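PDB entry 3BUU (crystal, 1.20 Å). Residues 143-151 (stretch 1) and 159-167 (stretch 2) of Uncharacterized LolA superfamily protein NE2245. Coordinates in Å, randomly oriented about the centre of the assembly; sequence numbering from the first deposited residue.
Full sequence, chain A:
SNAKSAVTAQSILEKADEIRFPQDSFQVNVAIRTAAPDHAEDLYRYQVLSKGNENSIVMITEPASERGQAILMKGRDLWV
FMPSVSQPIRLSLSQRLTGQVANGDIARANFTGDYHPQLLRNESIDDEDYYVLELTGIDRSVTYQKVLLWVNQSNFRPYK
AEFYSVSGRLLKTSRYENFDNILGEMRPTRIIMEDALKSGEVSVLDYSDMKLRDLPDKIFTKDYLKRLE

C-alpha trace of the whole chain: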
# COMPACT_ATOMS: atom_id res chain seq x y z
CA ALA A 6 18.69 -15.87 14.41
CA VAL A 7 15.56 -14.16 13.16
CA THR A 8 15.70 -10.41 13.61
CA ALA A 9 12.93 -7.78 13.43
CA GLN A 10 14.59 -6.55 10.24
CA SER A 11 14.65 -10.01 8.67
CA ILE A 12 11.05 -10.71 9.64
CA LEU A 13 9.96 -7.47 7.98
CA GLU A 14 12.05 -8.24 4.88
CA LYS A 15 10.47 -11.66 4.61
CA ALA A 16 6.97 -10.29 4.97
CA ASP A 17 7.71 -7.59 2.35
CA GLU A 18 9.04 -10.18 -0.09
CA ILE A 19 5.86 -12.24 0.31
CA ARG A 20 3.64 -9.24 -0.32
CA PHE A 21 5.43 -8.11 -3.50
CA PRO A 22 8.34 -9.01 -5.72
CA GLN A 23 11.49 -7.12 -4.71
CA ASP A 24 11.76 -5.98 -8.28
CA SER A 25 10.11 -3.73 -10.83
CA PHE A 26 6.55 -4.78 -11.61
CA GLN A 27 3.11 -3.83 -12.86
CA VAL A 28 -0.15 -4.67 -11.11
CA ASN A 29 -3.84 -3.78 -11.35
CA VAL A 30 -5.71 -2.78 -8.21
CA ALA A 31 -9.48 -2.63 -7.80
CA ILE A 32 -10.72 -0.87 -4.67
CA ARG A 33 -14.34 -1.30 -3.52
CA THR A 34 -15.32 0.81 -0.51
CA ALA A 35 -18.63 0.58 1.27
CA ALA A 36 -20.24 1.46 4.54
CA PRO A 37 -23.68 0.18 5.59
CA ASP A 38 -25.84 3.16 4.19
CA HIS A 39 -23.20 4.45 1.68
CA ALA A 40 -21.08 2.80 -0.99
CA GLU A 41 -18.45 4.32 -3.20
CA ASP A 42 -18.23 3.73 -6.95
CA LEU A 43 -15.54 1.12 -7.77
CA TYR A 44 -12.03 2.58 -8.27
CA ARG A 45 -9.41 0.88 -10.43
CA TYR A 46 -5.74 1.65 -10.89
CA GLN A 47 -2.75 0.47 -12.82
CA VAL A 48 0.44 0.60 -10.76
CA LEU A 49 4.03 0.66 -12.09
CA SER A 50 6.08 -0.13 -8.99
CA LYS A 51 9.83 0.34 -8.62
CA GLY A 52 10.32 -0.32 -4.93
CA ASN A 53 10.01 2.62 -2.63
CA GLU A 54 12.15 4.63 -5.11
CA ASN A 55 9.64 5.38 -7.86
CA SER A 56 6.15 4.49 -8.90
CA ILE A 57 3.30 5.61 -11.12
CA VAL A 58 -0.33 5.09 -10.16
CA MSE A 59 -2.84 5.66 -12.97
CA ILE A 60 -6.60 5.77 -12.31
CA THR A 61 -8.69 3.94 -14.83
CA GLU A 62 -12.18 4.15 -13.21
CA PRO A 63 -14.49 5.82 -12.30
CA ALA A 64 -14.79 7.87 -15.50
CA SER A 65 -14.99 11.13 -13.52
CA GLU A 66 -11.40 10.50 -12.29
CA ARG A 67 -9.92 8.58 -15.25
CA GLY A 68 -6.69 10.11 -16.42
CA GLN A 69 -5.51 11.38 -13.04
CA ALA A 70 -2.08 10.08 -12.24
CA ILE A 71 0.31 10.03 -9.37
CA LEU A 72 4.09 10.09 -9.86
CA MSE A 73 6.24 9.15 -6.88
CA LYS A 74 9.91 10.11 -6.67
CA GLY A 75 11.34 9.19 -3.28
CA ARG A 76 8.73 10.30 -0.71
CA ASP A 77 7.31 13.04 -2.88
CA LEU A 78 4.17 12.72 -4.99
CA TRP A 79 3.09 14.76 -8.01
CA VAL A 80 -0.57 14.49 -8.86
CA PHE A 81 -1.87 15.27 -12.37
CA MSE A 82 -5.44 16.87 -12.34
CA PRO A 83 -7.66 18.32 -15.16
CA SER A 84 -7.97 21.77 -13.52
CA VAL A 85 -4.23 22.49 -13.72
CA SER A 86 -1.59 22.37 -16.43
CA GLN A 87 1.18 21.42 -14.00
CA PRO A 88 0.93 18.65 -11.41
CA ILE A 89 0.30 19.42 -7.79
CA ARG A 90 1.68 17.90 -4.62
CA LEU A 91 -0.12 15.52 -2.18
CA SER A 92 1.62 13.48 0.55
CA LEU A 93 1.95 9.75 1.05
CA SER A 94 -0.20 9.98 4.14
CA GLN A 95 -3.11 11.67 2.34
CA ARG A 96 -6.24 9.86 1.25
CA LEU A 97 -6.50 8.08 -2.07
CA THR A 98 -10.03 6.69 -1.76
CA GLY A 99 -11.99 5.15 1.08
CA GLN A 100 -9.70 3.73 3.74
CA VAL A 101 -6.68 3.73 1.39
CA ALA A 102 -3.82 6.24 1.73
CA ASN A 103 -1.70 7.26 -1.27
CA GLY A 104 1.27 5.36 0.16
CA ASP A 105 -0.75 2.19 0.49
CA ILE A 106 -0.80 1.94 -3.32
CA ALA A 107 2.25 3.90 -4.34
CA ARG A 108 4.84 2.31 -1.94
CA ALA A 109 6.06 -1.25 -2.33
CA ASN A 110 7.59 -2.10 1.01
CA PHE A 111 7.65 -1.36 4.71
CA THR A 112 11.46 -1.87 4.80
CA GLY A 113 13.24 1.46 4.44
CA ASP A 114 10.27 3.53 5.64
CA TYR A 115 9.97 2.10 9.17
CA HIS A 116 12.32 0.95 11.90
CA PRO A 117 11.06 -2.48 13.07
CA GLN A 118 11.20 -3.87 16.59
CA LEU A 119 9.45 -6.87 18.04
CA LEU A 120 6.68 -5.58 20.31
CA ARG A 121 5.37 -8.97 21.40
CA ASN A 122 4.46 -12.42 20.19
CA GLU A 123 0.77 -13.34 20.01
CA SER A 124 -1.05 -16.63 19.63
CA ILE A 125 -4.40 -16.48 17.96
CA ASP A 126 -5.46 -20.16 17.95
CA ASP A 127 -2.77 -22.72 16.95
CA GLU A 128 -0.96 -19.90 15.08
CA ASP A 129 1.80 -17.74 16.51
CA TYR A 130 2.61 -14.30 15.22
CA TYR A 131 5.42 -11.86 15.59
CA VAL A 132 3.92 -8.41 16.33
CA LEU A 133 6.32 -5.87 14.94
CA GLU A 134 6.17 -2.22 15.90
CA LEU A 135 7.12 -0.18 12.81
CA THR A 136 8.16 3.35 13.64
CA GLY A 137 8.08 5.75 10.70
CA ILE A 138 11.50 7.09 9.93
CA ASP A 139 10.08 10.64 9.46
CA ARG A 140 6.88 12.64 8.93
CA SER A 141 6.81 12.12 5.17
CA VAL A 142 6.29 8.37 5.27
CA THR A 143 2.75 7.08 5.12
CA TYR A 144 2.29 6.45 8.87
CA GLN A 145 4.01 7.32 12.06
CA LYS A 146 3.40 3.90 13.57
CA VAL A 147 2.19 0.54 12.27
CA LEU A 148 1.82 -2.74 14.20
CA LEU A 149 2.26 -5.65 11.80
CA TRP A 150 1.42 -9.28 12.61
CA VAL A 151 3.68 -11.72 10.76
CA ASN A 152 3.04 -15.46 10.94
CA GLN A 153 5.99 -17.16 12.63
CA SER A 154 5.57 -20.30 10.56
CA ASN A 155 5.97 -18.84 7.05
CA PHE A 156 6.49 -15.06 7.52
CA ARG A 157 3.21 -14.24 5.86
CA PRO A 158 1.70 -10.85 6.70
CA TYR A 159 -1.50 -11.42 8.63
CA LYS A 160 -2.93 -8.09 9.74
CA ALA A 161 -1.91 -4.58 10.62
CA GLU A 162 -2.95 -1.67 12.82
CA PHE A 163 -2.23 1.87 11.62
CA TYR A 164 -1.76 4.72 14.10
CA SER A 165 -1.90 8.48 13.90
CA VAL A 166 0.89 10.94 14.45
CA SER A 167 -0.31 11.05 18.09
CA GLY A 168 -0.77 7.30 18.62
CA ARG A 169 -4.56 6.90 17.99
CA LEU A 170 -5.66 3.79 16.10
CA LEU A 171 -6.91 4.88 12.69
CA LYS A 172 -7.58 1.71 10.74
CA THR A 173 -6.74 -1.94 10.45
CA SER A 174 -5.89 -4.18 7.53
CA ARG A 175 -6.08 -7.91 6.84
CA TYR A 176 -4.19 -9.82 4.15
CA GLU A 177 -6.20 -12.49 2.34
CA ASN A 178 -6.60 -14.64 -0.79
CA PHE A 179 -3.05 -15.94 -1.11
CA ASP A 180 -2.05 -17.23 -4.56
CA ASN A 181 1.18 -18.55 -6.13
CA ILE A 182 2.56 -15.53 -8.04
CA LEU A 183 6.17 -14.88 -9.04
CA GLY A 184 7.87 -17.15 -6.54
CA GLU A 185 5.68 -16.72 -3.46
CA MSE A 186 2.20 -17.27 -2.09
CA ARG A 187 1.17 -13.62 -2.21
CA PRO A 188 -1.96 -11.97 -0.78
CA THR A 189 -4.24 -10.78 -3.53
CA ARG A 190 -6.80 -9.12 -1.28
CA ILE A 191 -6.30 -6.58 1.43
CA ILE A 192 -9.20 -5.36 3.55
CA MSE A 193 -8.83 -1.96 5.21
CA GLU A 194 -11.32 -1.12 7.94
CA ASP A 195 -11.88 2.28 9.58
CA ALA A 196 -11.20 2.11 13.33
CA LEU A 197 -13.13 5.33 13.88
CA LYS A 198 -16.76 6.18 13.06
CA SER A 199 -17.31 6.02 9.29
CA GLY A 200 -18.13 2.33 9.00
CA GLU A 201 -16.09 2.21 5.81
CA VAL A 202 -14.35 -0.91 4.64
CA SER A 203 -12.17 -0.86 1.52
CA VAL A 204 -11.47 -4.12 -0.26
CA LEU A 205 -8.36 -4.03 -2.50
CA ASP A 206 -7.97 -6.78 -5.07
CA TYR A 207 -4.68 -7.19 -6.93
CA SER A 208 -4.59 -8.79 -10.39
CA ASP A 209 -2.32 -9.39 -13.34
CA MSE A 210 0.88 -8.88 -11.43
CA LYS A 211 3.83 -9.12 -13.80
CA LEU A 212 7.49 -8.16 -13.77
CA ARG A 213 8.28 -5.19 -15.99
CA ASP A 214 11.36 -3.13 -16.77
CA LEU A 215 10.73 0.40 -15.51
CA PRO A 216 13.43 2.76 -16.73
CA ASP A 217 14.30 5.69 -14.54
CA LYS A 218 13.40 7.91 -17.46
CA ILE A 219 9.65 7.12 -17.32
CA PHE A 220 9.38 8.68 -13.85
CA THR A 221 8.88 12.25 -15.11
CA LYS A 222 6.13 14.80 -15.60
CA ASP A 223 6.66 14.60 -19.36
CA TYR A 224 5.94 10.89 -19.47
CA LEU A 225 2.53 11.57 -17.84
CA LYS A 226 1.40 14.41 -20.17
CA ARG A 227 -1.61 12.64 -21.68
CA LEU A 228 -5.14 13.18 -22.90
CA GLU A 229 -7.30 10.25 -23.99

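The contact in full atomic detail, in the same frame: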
# COMPACT_ATOMS: atom_id res chain seq x y z
N THR A 143 4.20 7.16 5.13
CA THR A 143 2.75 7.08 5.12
C THR A 143 2.14 7.17 6.51
O THR A 143 1.09 7.81 6.69
CB THR A 143 2.28 5.85 4.33
OG1 THR A 143 2.96 5.79 3.08
CG2 THR A 143 0.77 5.86 4.06
N TYR A 144 2.77 6.49 7.49
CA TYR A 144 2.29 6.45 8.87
C TYR A 144 3.37 6.70 9.85
O TYR A 144 4.53 6.35 9.57
CB TYR A 144 1.67 5.06 9.22
CG TYR A 144 0.65 4.65 8.23
CD1 TYR A 144 -0.64 5.15 8.30
CD2 TYR A 144 0.99 3.78 7.19
CE1 TYR A 144 -1.60 4.79 7.34
CE2 TYR A 144 0.05 3.41 6.22
CZ TYR A 144 -1.24 3.93 6.32
OH TYR A 144 -2.20 3.63 5.39
N GLN A 145 3.01 7.21 11.02
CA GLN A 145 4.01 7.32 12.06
C GLN A 145 4.27 6.01 12.79
O GLN A 145 5.37 5.79 13.30
CB GLN A 145 3.71 8.50 12.96
CG GLN A 145 3.88 9.82 12.15
CD GLN A 145 5.24 9.92 11.42
OE1 GLN A 145 5.34 9.70 10.19
NE2 GLN A 145 6.29 10.20 12.18
N LYS A 146 3.27 5.16 12.88
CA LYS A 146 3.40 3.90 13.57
C LYS A 146 2.47 2.89 12.95
O LYS A 146 1.30 3.19 12.70
CB LYS A 146 3.07 4.08 15.09
CG LYS A 146 2.87 2.82 15.86
CD LYS A 146 2.42 3.17 17.31
CE LYS A 146 1.89 1.97 18.03
NZ LYS A 146 1.64 2.34 19.45
N VAL A 147 2.99 1.68 12.74
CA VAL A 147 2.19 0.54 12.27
C VAL A 147 2.52 -0.64 13.19
O VAL A 147 3.71 -0.85 13.48
CB VAL A 147 2.53 0.19 10.80
CG1 VAL A 147 1.66 -0.98 10.30
CG2 VAL A 147 2.29 1.40 9.91
N LEU A 148 1.55 -1.45 13.60
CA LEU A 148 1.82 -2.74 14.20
C LEU A 148 1.47 -3.78 13.16
O LEU A 148 0.36 -3.78 12.63
CB LEU A 148 0.98 -2.96 15.48
CG LEU A 148 1.21 -1.98 16.62
CD1 LEU A 148 0.42 -2.44 17.83
CD2 LEU A 148 2.67 -1.76 16.92
N LEU A 149 2.42 -4.65 12.85
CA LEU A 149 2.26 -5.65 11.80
C LEU A 149 2.40 -7.05 12.41
O LEU A 149 3.42 -7.35 13.04
CB LEU A 149 3.34 -5.44 10.71
CG LEU A 149 3.28 -6.45 9.55
CD1 LEU A 149 2.04 -6.30 8.71
CD2 LEU A 149 4.54 -6.32 8.72
N TRP A 150 1.38 -7.88 12.21
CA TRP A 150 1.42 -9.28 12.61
C TRP A 150 1.98 -10.10 11.46
O TRP A 150 1.44 -10.05 10.34
CB TRP A 150 0.00 -9.77 12.93
CG TRP A 150 -0.54 -9.43 14.28
CD1 TRP A 150 -0.83 -10.33 15.25
CD2 TRP A 150 -0.91 -8.14 14.80
NE1 TRP A 150 -1.32 -9.69 16.36
CE2 TRP A 150 -1.35 -8.34 16.12
CE3 TRP A 150 -0.88 -6.84 14.29
CZ2 TRP A 150 -1.78 -7.32 16.94
CZ3 TRP A 150 -1.31 -5.77 15.12
CH2 TRP A 150 -1.76 -6.05 16.44
N VAL A 151 3.01 -10.89 11.74
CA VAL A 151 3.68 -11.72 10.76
C VAL A 151 3.65 -13.14 11.30
O VAL A 151 4.10 -13.41 12.42
CB VAL A 151 5.12 -11.23 10.52
CG1 VAL A 151 5.81 -12.16 9.52
CG2 VAL A 151 5.14 -9.82 9.99
N TYR A 159 -0.19 -10.99 8.19
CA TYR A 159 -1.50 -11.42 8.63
C TYR A 159 -2.46 -10.26 8.76
O TYR A 159 -3.54 -10.27 8.17
CB TYR A 159 -1.35 -12.19 9.96
CG TYR A 159 -2.64 -12.55 10.64
CD1 TYR A 159 -3.59 -13.34 10.02
CD2 TYR A 159 -2.89 -12.10 11.92
CE1 TYR A 159 -4.77 -13.66 10.67
CE2 TYR A 159 -4.06 -12.41 12.57
CZ TYR A 159 -4.98 -13.20 11.95
OH TYR A 159 -6.16 -13.50 12.57
N LYS A 160 -2.09 -9.24 9.54
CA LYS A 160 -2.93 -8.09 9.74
C LYS A 160 -2.06 -6.96 10.22
O LYS A 160 -0.90 -7.16 10.64
CB LYS A 160 -4.06 -8.40 10.76
CG LYS A 160 -3.62 -8.51 12.20
CD LYS A 160 -4.78 -8.85 13.13
CE LYS A 160 -4.31 -8.82 14.60
NZ LYS A 160 -5.46 -9.05 15.51
N ALA A 161 -2.60 -5.76 10.16
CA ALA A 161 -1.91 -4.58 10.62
C ALA A 161 -2.85 -3.63 11.32
O ALA A 161 -4.06 -3.61 11.07
CB ALA A 161 -1.17 -3.91 9.47
N GLU A 162 -2.25 -2.81 12.17
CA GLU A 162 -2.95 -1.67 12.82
C GLU A 162 -2.17 -0.41 12.50
O GLU A 162 -0.94 -0.39 12.66
CB GLU A 162 -3.03 -1.90 14.33
CG GLU A 162 -3.94 -3.04 14.77
CD GLU A 162 -3.96 -3.24 16.26
OE1 GLU A 162 -3.13 -2.65 16.95
OE2 GLU A 162 -4.79 -4.04 16.72
N PHE A 163 -2.88 0.64 12.07
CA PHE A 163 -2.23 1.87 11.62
C PHE A 163 -2.60 2.97 12.60
O PHE A 163 -3.78 3.13 12.92
CB PHE A 163 -2.74 2.23 10.21
CG PHE A 163 -2.43 1.19 9.21
CD1 PHE A 163 -1.25 1.29 8.46
CD2 PHE A 163 -3.26 0.08 9.03
CE1 PHE A 163 -0.91 0.31 7.54
CE2 PHE A 163 -2.94 -0.91 8.11
CZ PHE A 163 -1.77 -0.79 7.36
N TYR A 164 -1.58 3.71 13.05
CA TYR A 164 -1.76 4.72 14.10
C TYR A 164 -1.44 6.10 13.59
O TYR A 164 -0.63 6.28 12.64
CB TYR A 164 -0.82 4.36 15.27
CG TYR A 164 -1.32 3.14 15.99
CD1 TYR A 164 -2.14 3.25 17.13
CD2 TYR A 164 -0.98 1.87 15.54
CE1 TYR A 164 -2.62 2.13 17.79
CE2 TYR A 164 -1.49 0.72 16.18
CZ TYR A 164 -2.30 0.86 17.31
OH TYR A 164 -2.86 -0.18 18.01
N SER A 165 -2.09 7.07 14.24
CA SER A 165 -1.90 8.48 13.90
C SER A 165 -0.61 9.01 14.40
O SER A 165 0.10 8.35 15.16
CB SER A 165 -3.02 9.26 14.52
OG SER A 165 -2.79 9.46 15.91
N VAL A 166 -0.33 10.26 14.03
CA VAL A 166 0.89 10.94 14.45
C VAL A 166 0.96 11.11 15.98
O VAL A 166 2.04 11.38 16.52
CB VAL A 166 1.07 12.33 13.77
CG1 VAL A 166 1.10 12.21 12.24
CG2 VAL A 166 -0.04 13.29 14.20
N SER A 167 -0.20 10.98 16.64
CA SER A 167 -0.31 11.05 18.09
C SER A 167 -0.64 9.71 18.77
O SER A 167 -1.02 9.67 19.95
CB SER A 167 -1.39 12.07 18.49
OG SER A 167 -2.66 11.56 18.13
O HOH W 1 0.54 8.35 11.28

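Two neighbouring strands, 146-151 and 159-164, run antiparallel at 169° and pair through their backbones; being extended, each sends successive side chains to alternate faces of the sheet. Ahead of the strand, Tyr-144 lays its broad ring against Phe-163: CE2 of Tyr-144 lies 3.3 Å from CD1 of Phe-163, with the ring planes inclined at 49°. At Gln-145 the strands have begun to part, and a water fills the gap, accepting from Gln-145 N (2.7 Å) and donating to Tyr-164 O (2.7 Å).

Lys-146 accepts a hydrogen bond at its O from Tyr-164 N (2.9 Å). Its extended all-t side chain lies over the Tyr-164 ring, where CE is 3.9 Å and NZ 4.5 Å from the ring centroid; methylene and ammonium thus both meet the π face. Val-147, on the other side of the sheet, suits a buried strand site with its compact β-branched side chain, placing CG2 3.8 Å from CD1 of Phe-163 and CG1 4.2 Å from CB of Ala-161.

Leu-148 and Glu-162 form a reciprocal pair: Leu-148 N donates to Glu-162 O (2.9 Å), and Glu-162 N to Leu-148 O (2.8 Å). The leucine's apolar CG also packs 3.8 Å from Tyr-164 CE2, while that tyrosine's OH donates to Glu-162 OE1 (2.7 Å), giving the carboxylate a polar partner on this face. Leu-149 and Ala-161 form a non-hydrogen-bonded pair on Val-147's face, CA atoms 4.5 Å apart; the alanine methyl offers Leu-149 CD1 a small apolar surface.

Trp-150 has the most area covered by the opposing stretch. Its N donates to Lys-160 O (2.9 Å), and its O accepts from Tyr-159 N (2.9 Å). The indole's wide face receives Lys-160, with CE 3.4 Å and NZ 4.5 Å from the five-membered ring centroid, repeating the lysine-aromatic pairing of Lys-146 and Tyr-164 with the strands' roles exchanged.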